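Local structure of LP04448p (Drosophila melanogaster, 4QMH) at residues I207-F211 / D212-R216; P53-G56 / D57-P60; E138-A141 / D142-G146; Q221-A224 / S225-D228. The protein probably binds tubulin through its TOG domains, as a member of the XMAP215 family, which drives microtubule polymerization. All coordinates share one frame; numbering follows the deposited sequence.

Contact 1 of 4, residues I207-F211 / D212-R216; sequences IHLGF and DAMNR
Phe211 and Asn215, one helical turn apart, lie side by side and point the same way, with the planes of ring and amide within 7° of parallel. Asn215 CB sits over one face of the ring and meets its far rim, Phe211 CE2, at 4.1 Å. The neighbouring carboxylate reaches the same ring differently: Asp212 OD1 approaches the edge in the ring plane, 3.6 Å from Phe211 CD2, with its own plane turned steeply against the ring. Phe211 points this way because chi1 (179°) sets CG opposite the backbone N, carrying the ring alongside the next turn. Beneath it the helix is pinned by a bond from Asn215 N to Phe211 O (2.8 Å), and one residue earlier by a longer one from Met214 N to Gly210 O (3.3 Å). On the side of the incoming helix, Leu209 CB rests on Met214 CG at 4.1 Å. A water spans the corner, donating to Leu209 O (2.7 Å) and accepting from Ala213 N (2.9 Å). Further out, Arg237 makes a cation-pi contact with the Phe211 ring, Leu233 of helix 226-236 packs on Phe211 and Met214, and Tyr184 OH bonds to Met214 O. Replacing Phe211, an alanine here would probably leave Arg237 without its pi partner and open a gap beside Asn215 CB and Leu233. Gly210, at positive phi (84°), both ends helix 192-209 and takes the N-cap position of helix 211-221, a one-residue corner between consecutive helices in the HEAT-repeat solenoid of a TOG domain.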
loop_
_atom_site.group_PDB
_atom_site.type_symbol
_atom_site.label_atom_id
_atom_site.label_comp_id
_atom_site.label_asym_id
_atom_site.label_seq_id
_atom_site.Cartn_x
_atom_site.Cartn_y
_atom_site.Cartn_z
ATOM N N ILE A 207 -3.861 18.073 7.258
ATOM C CA ILE A 207 -5.101 18.331 6.532
ATOM C C ILE A 207 -6.222 17.434 7.061
ATOM O O ILE A 207 -7.389 17.839 7.099
ATOM C CB ILE A 207 -4.912 18.150 5.012
ATOM C CG1 ILE A 207 -4.233 19.387 4.428
ATOM C CG2 ILE A 207 -6.244 17.864 4.318
ATOM C CD1 ILE A 207 -3.748 19.198 3.009
ATOM N N HIS A 208 -5.861 16.238 7.512
ATOM C CA HIS A 208 -6.843 15.296 8.043
ATOM C C HIS A 208 -7.041 15.343 9.559
ATOM O O HIS A 208 -8.142 15.098 10.045
ATOM C CB HIS A 208 -6.514 13.872 7.574
ATOM C CG HIS A 208 -6.663 13.699 6.098
ATOM N ND1 HIS A 208 -7.844 13.295 5.515
ATOM C CD2 HIS A 208 -5.802 13.937 5.079
ATOM C CE1 HIS A 208 -7.700 13.271 4.203
ATOM N NE2 HIS A 208 -6.466 13.647 3.913
ATOM N N LEU A 209 -5.990 15.659 10.309
ATOM C CA LEU A 209 -6.101 15.670 11.767
ATOM C C LEU A 209 -6.283 17.067 12.343
ATOM O O LEU A 209 -6.909 17.233 13.396
ATOM C CB LEU A 209 -4.877 15.020 12.411
ATOM C CG LEU A 209 -4.702 13.534 12.114
ATOM C CD1 LEU A 209 -3.566 12.951 12.979
ATOM C CD2 LEU A 209 -6.010 12.780 12.333
ATOM N N GLY A 210 -5.728 18.068 11.668
ATOM C CA GLY A 210 -5.710 19.424 12.196
ATOM C C GLY A 210 -4.568 19.705 13.166
ATOM O O GLY A 210 -4.022 18.791 13.786
ATOM N N PHE A 211 -4.212 20.980 13.306
ATOM C CA PHE A 211 -3.110 21.392 14.170
ATOM C C PHE A 211 -3.292 20.997 15.637
ATOM O O PHE A 211 -2.384 20.443 16.252
ATOM C CB PHE A 211 -2.896 22.905 14.081
ATOM C CG PHE A 211 -1.791 23.409 14.963
ATOM C CD1 PHE A 211 -0.477 23.402 14.518
ATOM C CD2 PHE A 211 -2.058 23.878 16.237
ATOM C CE1 PHE A 211 0.549 23.857 15.324
ATOM C CE2 PHE A 211 -1.033 24.336 17.056
ATOM C CZ PHE A 211 0.273 24.324 16.598
ATOM N N ASP A 212 -4.461 21.299 16.203
ATOM C CA ASP A 212 -4.704 21.039 17.615
ATOM C C ASP A 212 -4.494 19.570 17.999
ATOM O O ASP A 212 -3.845 19.270 19.004
ATOM C CB ASP A 212 -6.113 21.498 18.009
ATOM C CG ASP A 212 -6.259 23.014 18.015
ATOM O OD1 ASP A 212 -5.230 23.727 17.988
ATOM O OD2 ASP A 212 -7.412 23.495 18.066
ATOM N N ALA A 213 -5.025 18.661 17.189
ATOM C CA ALA A 213 -4.893 17.231 17.456
ATOM C C ALA A 213 -3.429 16.791 17.381
ATOM O O ALA A 213 -2.966 15.983 18.186
ATOM C CB ALA A 213 -5.755 16.418 16.494
ATOM N N MET A 214 -2.687 17.343 16.428
ATOM C CA MET A 214 -1.289 16.946 16.280
ATOM C C MET A 214 -0.457 17.499 17.419
ATOM O O MET A 214 0.448 16.833 17.923
ATOM C CB MET A 214 -0.733 17.376 14.923
ATOM C CG MET A 214 -1.432 16.675 13.777
ATOM S SD MET A 214 -0.729 17.037 12.171
ATOM C CE MET A 214 0.830 16.145 12.251
ATOM N N ASN A 215 -0.778 18.717 17.840
ATOM C CA ASN A 215 -0.099 19.314 18.979
ATOM C C ASN A 215 -0.401 18.564 20.286
ATOM O O ASN A 215 0.478 18.402 21.131
ATOM C CB ASN A 215 -0.465 20.788 19.089
ATOM C CG ASN A 215 0.367 21.507 20.108
ATOM O OD1 ASN A 215 1.568 21.681 19.927
ATOM N ND2 ASN A 215 -0.265 21.926 21.200
ATOM N N ARG A 216 -1.633 18.087 20.437
ATOM C CA ARG A 216 -1.992 17.277 21.601
ATOM C C ARG A 216 -1.203 15.977 21.623
ATOM O O ARG A 216 -0.735 15.530 22.677
ATOM C CB ARG A 216 -3.492 16.958 21.616
ATOM C CG ARG A 216 -4.367 18.113 22.051
ATOM C CD ARG A 216 -5.767 17.643 22.425
ATOM N NE ARG A 216 -6.510 17.110 21.286
ATOM C CZ ARG A 216 -7.226 17.852 20.447
ATOM N NH1 ARG A 216 -7.291 19.167 20.610
ATOM N NH2 ARG A 216 -7.876 17.283 19.440
HETATM O O HOH W 1 -7.196 19.107 15.299
#

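Contact 2 of 4, residues P53-G56 / D57-P60; sequences PSIG and DLAP
A type II' beta turn from Ile55 to Leu58 joins the loop after helix 31-48 to the start of helix 58-66, and its two outer residues pack on each other in the buried part of the domain. Leu58 N donates to Ile55 O at 3.0 Å; the donor approaches tilted 33° from the carbonyl plane. Above this bond the Ile55 side chain slants across that of Leu58, its CD1 lying 4.0 Å from Leu58 CB and 4.3 Å from Ala59 CB. Ile55 CG1 stands between the backbone N and the carbonyl carbon (chi1 53°), which directs CD1 over the first helical turn. Gly56 and Asp57 form the exposed corner. With its positive phi, Gly56 suits the second position of this turn, where a CB would clash with Asp57 N. A water extends the bonding into the helix, donating to Gly56 O (2.8 Å) and accepting from Ala59 N (3.0 Å). Ile14 and His95 pack on Ile55, and Met26 of helix 20-26 on Leu58. Asp57 holds the N-cap position without a side-chain capping bond; the type II' turn leads directly into helix 58-66 of the alpha-helical solenoid of the TOG domain.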
loop_
_atom_site.group_PDB
_atom_site.type_symbol
_atom_site.label_atom_id
_atom_site.label_comp_id
_atom_site.label_asym_id
_atom_site.label_seq_id
_atom_site.Cartn_x
_atom_site.Cartn_y
_atom_site.Cartn_z
ATOM N N PRO A 53 -15.435 -9.856 -8.509
ATOM C CA PRO A 53 -14.493 -9.812 -7.383
ATOM C C PRO A 53 -14.267 -11.165 -6.709
ATOM O O PRO A 53 -13.364 -11.300 -5.889
ATOM C CB PRO A 53 -15.182 -8.864 -6.388
ATOM C CG PRO A 53 -16.210 -8.132 -7.172
ATOM C CD PRO A 53 -16.655 -9.077 -8.236
ATOM N N SER A 54 -15.093 -12.150 -7.039
ATOM C CA SER A 54 -14.996 -13.475 -6.435
ATOM C C SER A 54 -13.868 -14.283 -7.074
ATOM O O SER A 54 -13.969 -14.701 -8.234
ATOM C CB SER A 54 -16.329 -14.212 -6.593
ATOM O OG SER A 54 -16.808 -14.141 -7.928
ATOM N N ILE A 55 -12.793 -14.505 -6.323
ATOM C CA ILE A 55 -11.642 -15.223 -6.867
ATOM C C ILE A 55 -11.212 -16.388 -5.980
ATOM O O ILE A 55 -10.041 -16.760 -5.938
ATOM C CB ILE A 55 -10.457 -14.255 -7.152
ATOM C CG1 ILE A 55 -10.113 -13.426 -5.905
ATOM C CG2 ILE A 55 -10.798 -13.353 -8.340
ATOM C CD1 ILE A 55 -8.914 -12.501 -6.087
ATOM N N GLY A 56 -12.177 -16.989 -5.291
ATOM C CA GLY A 56 -11.885 -18.138 -4.455
ATOM C C GLY A 56 -10.874 -17.756 -3.390
ATOM O O GLY A 56 -11.039 -16.738 -2.714
ATOM N N ASP A 57 -9.822 -18.561 -3.244
ATOM C CA ASP A 57 -8.774 -18.284 -2.269
ATOM C C ASP A 57 -7.534 -17.649 -2.902
ATOM O O ASP A 57 -6.434 -17.733 -2.354
ATOM C CB ASP A 57 -8.377 -19.575 -1.535
ATOM C CG ASP A 57 -9.533 -20.197 -0.759
ATOM O OD1 ASP A 57 -10.351 -19.442 -0.215
ATOM O OD2 ASP A 57 -9.620 -21.441 -0.704
ATOM N N LEU A 58 -7.711 -17.018 -4.057
ATOM C CA LEU A 58 -6.572 -16.487 -4.794
ATOM C C LEU A 58 -5.843 -15.349 -4.071
ATOM O O LEU A 58 -4.621 -15.252 -4.159
ATOM C CB LEU A 58 -6.997 -16.004 -6.182
ATOM C CG LEU A 58 -5.883 -15.418 -7.051
ATOM C CD1 LEU A 58 -4.796 -16.479 -7.313
ATOM C CD2 LEU A 58 -6.465 -14.887 -8.349
ATOM N N ALA A 59 -6.575 -14.479 -3.371
ATOM C CA ALA A 59 -5.939 -13.294 -2.785
ATOM C C ALA A 59 -4.874 -13.628 -1.741
ATOM O O ALA A 59 -3.764 -13.111 -1.808
ATOM C CB ALA A 59 -6.982 -12.293 -2.236
ATOM N N PRO A 60 -5.193 -14.509 -0.780
ATOM C CA PRO A 60 -4.140 -14.870 0.175
ATOM C C PRO A 60 -2.981 -15.598 -0.511
ATOM O O PRO A 60 -1.821 -15.421 -0.129
ATOM C CB PRO A 60 -4.856 -15.797 1.160
ATOM C CG PRO A 60 -6.315 -15.500 0.997
ATOM C CD PRO A 60 -6.497 -15.100 -0.434
HETATM O O HOH W 2 -9.373 -14.446 -2.435
#

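Contact 3 of 4, residues E138-A141 / D142-G146; sequences EMIA and DALKG
Ile140 and Leu144 stand side by side on one flank of helix 139-145, pointing the same way, with Ile140 CG2 against Leu144 CD1 at 3.9 Å. With CG2 opposite the backbone N in Ile140 and CG opposite the carbonyl carbon in Leu144 (chi1 -71°), one methyl of each faces the other along the helix. Under the pair, Leu144 N donates to Ile140 O at 2.9 Å. Another flank is acidic. Glu138 and Asp142 are also one turn apart, yet their carboxylates keep a separation of 4.5 Å between Glu138 OE1 and Asp142 OD1. A water stands between them and donates to both, to Glu138 OE1 at 2.8 Å and to Asp142 OD1 at 2.5 Å, which probably eases the repulsion of the like charges on this exposed side. The backbone bond from Asp142 N to Glu138 O (2.9 Å) begins the helical ladder at the N-cap residue, and the one from Lys145 N to Ala141 O (2.9 Å) carries it to the last turn. The short helix is packed between neighbours: Glu138 N bonds to Asp175 OD1, Ile140 and Ala141 lean on Met179 and Ser178 of helix 173-186, Met139 and Ala143 meet helix 96-106, and Leu144 and Ile140 face Leu155, Trp156, Trp158 and Leu159 of helix 149-162.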
loop_
_atom_site.group_PDB
_atom_site.type_symbol
_atom_site.label_atom_id
_atom_site.label_comp_id
_atom_site.label_asym_id
_atom_site.label_seq_id
_atom_site.Cartn_x
_atom_site.Cartn_y
_atom_site.Cartn_z
ATOM N N GLU A 138 -4.074 -0.175 10.401
ATOM C CA GLU A 138 -2.681 0.215 10.612
ATOM C C GLU A 138 -1.709 -0.454 9.652
ATOM O O GLU A 138 -0.563 -0.694 9.999
ATOM C CB GLU A 138 -2.251 -0.010 12.066
ATOM C CG GLU A 138 -3.044 0.874 13.045
ATOM C CD GLU A 138 -2.579 0.775 14.501
ATOM O OE1 GLU A 138 -1.511 0.188 14.776
ATOM O OE2 GLU A 138 -3.293 1.295 15.387
ATOM N N MET A 139 -2.158 -0.742 8.439
ATOM C CA MET A 139 -1.247 -1.320 7.445
ATOM C C MET A 139 -0.083 -0.389 7.140
ATOM O O MET A 139 1.073 -0.814 7.083
ATOM C CB MET A 139 -1.998 -1.686 6.167
ATOM C CG MET A 139 -2.941 -2.858 6.370
ATOM S SD MET A 139 -3.897 -3.305 4.903
ATOM C CE MET A 139 -4.964 -1.887 4.719
ATOM N N ILE A 140 -0.392 0.885 6.955
ATOM C CA ILE A 140 0.650 1.870 6.671
ATOM C C ILE A 140 1.580 2.069 7.884
ATOM O O ILE A 140 2.809 2.024 7.756
ATOM C CB ILE A 140 0.016 3.181 6.161
ATOM C CG1 ILE A 140 -0.527 2.970 4.740
ATOM C CG2 ILE A 140 1.013 4.329 6.185
ATOM C CD1 ILE A 140 -1.487 4.067 4.283
ATOM N N ALA A 141 1.000 2.264 9.064
ATOM C CA ALA A 141 1.809 2.423 10.273
ATOM C C ALA A 141 2.708 1.213 10.539
ATOM O O ALA A 141 3.851 1.365 10.957
ATOM C CB ALA A 141 0.923 2.697 11.471
ATOM N N ASP A 142 2.192 0.015 10.294
ATOM C CA ASP A 142 2.986 -1.186 10.528
ATOM C C ASP A 142 4.168 -1.244 9.563
ATOM O O ASP A 142 5.254 -1.712 9.929
ATOM C CB ASP A 142 2.128 -2.447 10.398
ATOM C CG ASP A 142 1.323 -2.741 11.651
ATOM O OD1 ASP A 142 1.649 -2.190 12.721
ATOM O OD2 ASP A 142 0.373 -3.549 11.562
ATOM N N ALA A 143 3.967 -0.780 8.331
ATOM C CA ALA A 143 5.075 -0.746 7.372
ATOM C C ALA A 143 6.109 0.304 7.774
ATOM O O ALA A 143 7.308 0.094 7.640
ATOM C CB ALA A 143 4.561 -0.486 5.954
ATOM N N LEU A 144 5.643 1.445 8.273
ATOM C CA LEU A 144 6.554 2.514 8.672
ATOM C C LEU A 144 7.379 2.086 9.886
ATOM O O LEU A 144 8.581 2.361 9.971
ATOM C CB LEU A 144 5.768 3.792 8.988
ATOM C CG LEU A 144 5.139 4.512 7.789
ATOM C CD1 LEU A 144 4.118 5.554 8.287
ATOM C CD2 LEU A 144 6.202 5.174 6.901
ATOM N N LYS A 145 6.712 1.411 10.814
ATOM C CA LYS A 145 7.286 1.024 12.101
ATOM C C LYS A 145 8.635 0.323 11.962
ATOM O O LYS A 145 9.665 0.846 12.394
ATOM C CB LYS A 145 6.290 0.129 12.852
ATOM C CG LYS A 145 6.760 -0.377 14.201
ATOM C CD LYS A 145 5.663 -1.214 14.852
ATOM C CE LYS A 145 5.972 -1.514 16.311
ATOM N NZ LYS A 145 7.235 -2.286 16.484
ATOM N N GLY A 146 8.643 -0.861 11.365
ATOM C CA GLY A 146 9.893 -1.593 11.274
ATOM C C GLY A 146 10.612 -1.331 9.968
ATOM O O GLY A 146 11.512 -2.075 9.579
HETATM O O HOH W 3 1.126 0.035 13.738
#

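Contact 4 of 4, residues Q221-A224 / S225-D228; sequences QKPA and SKKD
Lys226 leaves the backbone extended, with CG opposite its N (chi1 178°), then bends at its third and fourth torsions so that the chain curls back and its ammonium hangs over Lys222 and Pro223. This hooked lysine spans the tight loop of an alpha-alpha hairpin, in which helix 211-221 ends and helix 226-236 begins, running back antiparallel to it. Its tip approaches carbon atoms: Lys226 NZ lies 4.0 Å from Lys222 CA and 4.3 Å from Pro223 CD. Lys222 is the residue at which helix 211-221 leaves helical geometry, with positive phi; its CB points away from the other half of the loop, and the two ammonium groups stay 7.0 Å apart between Lys222 NZ and Lys226 NZ, which probably limits their repulsion. No hydrogen bond links residues 221-224 directly to residues 225-228. Pro223 O and Lys226 N remain 4.0 Å apart, and Ser225, at the N-cap position and also with positive phi (64°), makes no capping bond with its side chain. Leu218 of helix 211-221 touches both Pro223 and Lys226, while Asp219 also borders Lys226 and Tyr184 of helix 173-186 packs on Pro223. At the outer bend, where the chain swings from the loop into the new helix, the hydroxyl of Ser225 turns back over the preceding peptide, Ser225 OG lying 3.5 Å from Ala224 C.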
loop_
_atom_site.group_PDB
_atom_site.type_symbol
_atom_site.label_atom_id
_atom_site.label_comp_id
_atom_site.label_asym_id
_atom_site.label_seq_id
_atom_site.Cartn_x
_atom_site.Cartn_y
_atom_site.Cartn_z
ATOM N N GLN A 221 2.719 12.240 23.757
ATOM C CA GLN A 221 3.694 11.219 23.409
ATOM C C GLN A 221 5.113 11.597 23.843
ATOM O O GLN A 221 5.985 10.733 23.990
ATOM C CB GLN A 221 3.620 10.917 21.905
ATOM C CG GLN A 221 2.248 10.357 21.495
ATOM C CD GLN A 221 2.034 10.286 19.995
ATOM O OE1 GLN A 221 2.970 10.440 19.212
ATOM N NE2 GLN A 221 0.791 10.048 19.589
ATOM N N LYS A 222 5.345 12.889 24.054
ATOM C CA LYS A 222 6.637 13.360 24.531
ATOM C C LYS A 222 7.803 12.782 23.735
ATOM O O LYS A 222 8.763 12.268 24.319
ATOM C CB LYS A 222 6.818 13.008 26.008
ATOM C CG LYS A 222 5.760 13.580 26.931
ATOM C CD LYS A 222 6.067 13.212 28.378
ATOM C CE LYS A 222 5.199 14.001 29.338
ATOM N NZ LYS A 222 3.768 13.677 29.189
ATOM N N PRO A 223 7.741 12.863 22.395
ATOM C CA PRO A 223 8.885 12.342 21.649
ATOM C C PRO A 223 10.091 13.254 21.850
ATOM O O PRO A 223 9.945 14.361 22.366
ATOM C CB PRO A 223 8.409 12.417 20.192
ATOM C CG PRO A 223 7.477 13.576 20.188
ATOM C CD PRO A 223 6.761 13.519 21.510
ATOM N N ALA A 224 11.267 12.780 21.455
ATOM C CA ALA A 224 12.471 13.591 21.466
ATOM C C ALA A 224 12.354 14.689 20.414
ATOM O O ALA A 224 11.568 14.568 19.466
ATOM C CB ALA A 224 13.687 12.715 21.182
ATOM N N SER A 225 13.136 15.754 20.585
ATOM C CA SER A 225 13.185 16.841 19.614
ATOM C C SER A 225 11.838 17.552 19.495
ATOM O O SER A 225 11.411 17.913 18.395
ATOM C CB SER A 225 13.619 16.312 18.244
ATOM O OG SER A 225 14.906 15.727 18.317
ATOM N N LYS A 226 11.180 17.750 20.633
ATOM C CA LYS A 226 9.882 18.421 20.662
ATOM C C LYS A 226 9.914 19.772 19.950
ATOM O O LYS A 226 8.957 20.138 19.271
ATOM C CB LYS A 226 9.390 18.586 22.101
ATOM C CG LYS A 226 8.060 19.324 22.228
ATOM C CD LYS A 226 7.570 19.363 23.674
ATOM C CE LYS A 226 7.361 17.953 24.240
ATOM N NZ LYS A 226 6.175 17.225 23.675
ATOM N N LYS A 227 11.020 20.503 20.092
ATOM C CA LYS A 227 11.151 21.817 19.458
ATOM C C LYS A 227 11.111 21.740 17.939
ATOM O O LYS A 227 10.485 22.576 17.282
ATOM C CB LYS A 227 12.438 22.516 19.908
ATOM C CG LYS A 227 12.407 22.993 21.345
ATOM C CD LYS A 227 13.644 23.824 21.665
ATOM C CE LYS A 227 13.529 24.486 23.032
ATOM N NZ LYS A 227 14.674 25.405 23.304
ATOM N N ASP A 228 11.779 20.738 17.378
ATOM C CA ASP A 228 11.773 20.542 15.935
ATOM C C ASP A 228 10.436 20.025 15.413
ATOM O O ASP A 228 9.999 20.419 14.334
ATOM C CB ASP A 228 12.924 19.631 15.528
ATOM C CG ASP A 228 14.270 20.210 15.921
ATOM O OD1 ASP A 228 14.637 21.266 15.365
ATOM O OD2 ASP A 228 14.944 19.631 16.798
#

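Overall arrangement
All four contacts are local: three lie at junctions between helices of one solenoid, contact 3 lies within one short helix, and none touches another. Contacts 1 and 4 belong together most closely: they mark the start and the end of helix 211-221, with centres about 15 Å apart and nearest atoms about 5 Å, and helix 226-236 runs back from contact 4 to pack beside contact 1. Contact 3 lies nearer the middle of the chain, its centre about 20 Å from those of both, and helix 173-186 touches all three. Contact 2 lies on the opposite side of the chain's centre from contacts 1 and 4, with centres about 24 Å from contact 3, 39 Å from contact 1 and 44 Å from contact 4.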